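Local coordinates for HTH marR-type domain-containing protein (Streptococcus agalactiae serotype III, PDB 7DVR) that senses heme, which it binds through iron, and as a MarR-family helix-turn-helix protein probably regulates transcription by binding DNA, at residues E16-L19 against D20-K24. Residues are numbered along the deposited sequence; the frame is centred on the assembly and turned at random.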
loop_
_atom_site.group_PDB
_atom_site.type_symbol
_atom_site.label_atom_id
_atom_site.label_comp_id
_atom_site.label_asym_id
_atom_site.label_seq_id
_atom_site.Cartn_x
_atom_site.Cartn_y
_atom_site.Cartn_z
ATOM N N GLU A 16 -4.972 0.689 8.139
ATOM C CA GLU A 16 -6.429 0.891 7.926
ATOM C C GLU A 16 -7.208 0.374 9.146
ATOM O O GLU A 16 -8.107 1.046 9.650
ATOM C CB GLU A 16 -6.853 0.114 6.689
ATOM C CG GLU A 16 -8.233 0.493 6.175
ATOM C CD GLU A 16 -8.603 -0.179 4.859
ATOM O OE1 GLU A 16 -8.109 -1.321 4.624
ATOM O OE2 GLU A 16 -9.414 0.395 4.134
ATOM N N LYS A 17 -6.790 -0.785 9.627
ATOM C CA LYS A 17 -7.404 -1.465 10.814
ATOM C C LYS A 17 -7.223 -0.597 12.062
ATOM O O LYS A 17 -8.167 -0.456 12.849
ATOM C CB LYS A 17 -6.664 -2.800 10.957
ATOM C CG LYS A 17 -7.085 -3.719 12.098
ATOM C CD LYS A 17 -6.356 -5.101 12.032
ATOM C CE LYS A 17 -6.836 -6.128 13.046
ATOM N NZ LYS A 17 -6.501 -7.530 12.664
ATOM N N TYR A 18 -6.032 -0.051 12.246
ATOM C CA TYR A 18 -5.671 0.821 13.370
ATOM C C TYR A 18 -6.526 2.080 13.401
ATOM O O TYR A 18 -7.110 2.479 14.380
ATOM C CB TYR A 18 -4.192 1.161 13.255
ATOM C CG TYR A 18 -3.674 1.953 14.410
ATOM C CD1 TYR A 18 -3.529 1.348 15.650
ATOM C CD2 TYR A 18 -3.276 3.271 14.275
ATOM C CE1 TYR A 18 -3.055 2.050 16.736
ATOM C CE2 TYR A 18 -2.820 3.989 15.358
ATOM C CZ TYR A 18 -2.688 3.367 16.583
ATOM O OH TYR A 18 -2.284 4.092 17.638
ATOM N N LEU A 19 -6.607 2.732 12.240
ATOM C CA LEU A 19 -7.364 3.975 12.122
ATOM C C LEU A 19 -8.822 3.752 12.359
ATOM O O LEU A 19 -9.437 4.549 13.019
ATOM C CB LEU A 19 -7.088 4.386 10.679
ATOM C CG LEU A 19 -7.617 5.699 10.165
ATOM C CD1 LEU A 19 -7.409 6.829 11.165
ATOM C CD2 LEU A 19 -6.881 5.942 8.852
ATOM N N ASP A 20 -9.348 2.674 11.858
ATOM C CA ASP A 20 -10.748 2.288 12.063
ATOM C C ASP A 20 -11.030 2.033 13.543
ATOM O O ASP A 20 -11.979 2.567 14.030
ATOM C CB ASP A 20 -11.106 1.058 11.241
ATOM C CG ASP A 20 -11.438 1.400 9.782
ATOM O OD1 ASP A 20 -11.661 2.597 9.480
ATOM O OD2 ASP A 20 -11.491 0.463 8.956
ATOM N N ARG A 21 -10.189 1.267 14.200
ATOM C CA ARG A 21 -10.343 1.008 15.653
ATOM C C ARG A 21 -10.229 2.289 16.480
ATOM O O ARG A 21 -11.128 2.500 17.279
ATOM C CB ARG A 21 -9.362 -0.067 16.100
ATOM C CG ARG A 21 -9.671 -1.410 15.457
ATOM C CD ARG A 21 -8.857 -2.564 16.008
ATOM N NE ARG A 21 -9.401 -2.950 17.303
ATOM C CZ ARG A 21 -10.165 -4.017 17.540
ATOM N NH1 ARG A 21 -10.609 -4.238 18.766
ATOM N NH2 ARG A 21 -10.475 -4.862 16.570
ATOM N N TYR A 22 -9.194 3.106 16.265
ATOM C CA TYR A 22 -8.963 4.418 16.927
ATOM C C TYR A 22 -10.180 5.329 16.685
ATOM O O TYR A 22 -10.686 5.915 17.617
ATOM C CB TYR A 22 -7.673 5.050 16.361
ATOM C CG TYR A 22 -6.754 5.811 17.289
ATOM C CD1 TYR A 22 -7.224 6.721 18.219
ATOM C CD2 TYR A 22 -5.385 5.640 17.207
ATOM C CE1 TYR A 22 -6.360 7.405 19.068
ATOM C CE2 TYR A 22 -4.511 6.285 18.071
ATOM C CZ TYR A 22 -5.002 7.163 19.016
ATOM O OH TYR A 22 -4.140 7.818 19.841
ATOM N N ALA A 23 -10.642 5.471 15.430
ATOM C CA ALA A 23 -11.802 6.344 15.114
ATOM C C ALA A 23 -13.054 5.940 15.929
ATOM O O ALA A 23 -13.768 6.882 16.454
ATOM C CB ALA A 23 -12.098 6.349 13.600
ATOM N N LYS A 24 -13.328 4.640 16.059
ATOM C CA LYS A 24 -14.535 4.116 16.774
ATOM C C LYS A 24 -14.416 4.501 18.239
ATOM O O LYS A 24 -15.440 4.860 18.865
ATOM C CB LYS A 24 -14.673 2.588 16.841
ATOM C CG LYS A 24 -14.846 1.815 15.545
ATOM C CD LYS A 24 -15.740 2.458 14.534
ATOM C CE LYS A 24 -15.500 1.914 13.139
ATOM N NZ LYS A 24 -14.368 2.600 12.451
#
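Tyr18 and Tyr22, one turn apart on helix 4-25, run side by side in the same direction, yet their rings stand almost perpendicular, with planes at 89° and centroids 5.4 Å apart. The pair is an offset edge-to-face stack: Tyr22 turns its CD2-CE2 edge toward the face of Tyr18, and that edge comes obliquely to the CE2, CZ and OH end of the ring. Tyr18 CE2 lies 3.6 Å from Tyr22 CD2, in the plane of the Tyr22 ring, while Tyr18 OH comes to 3.2 Å from Tyr22 CE2. With CG anti to the backbone N (chi1 -175°), Tyr18 is directed along the same side of the helix as Tyr22. Along the helix backbone, Tyr22 N gives a nearly straight hydrogen bond (172°) to Tyr18 O, one of five successive i to i+4 bonds from Asp20 N to Lys24 N. On another side of the helix Lys24 folds back, and its NZ bonds Asp20 O at 2.9 Å from above the carbonyl plane; the backbone N of Lys24 reaches the same oxygen from the opposite face. Tyr22 is further anchored against helix 97-117, where its OH bonds Thr116 OG1 and its ring meets Phe109. The side chain of Leu19, about 4 Å from a bound heme at the nearest atoms, also packs on Phe109 and on Leu5 of the second subunit, whose Arg9 forms a salt bridge with Glu16. The polar ends of the tyrosines therefore fare differently: Tyr22 OH is satisfied by a threonine, whereas Tyr18 OH is buried without a hydrogen-bonding partner in the model. No side-chain hydrogen bond joins the two rings, which meet through edge-to-face contact alone.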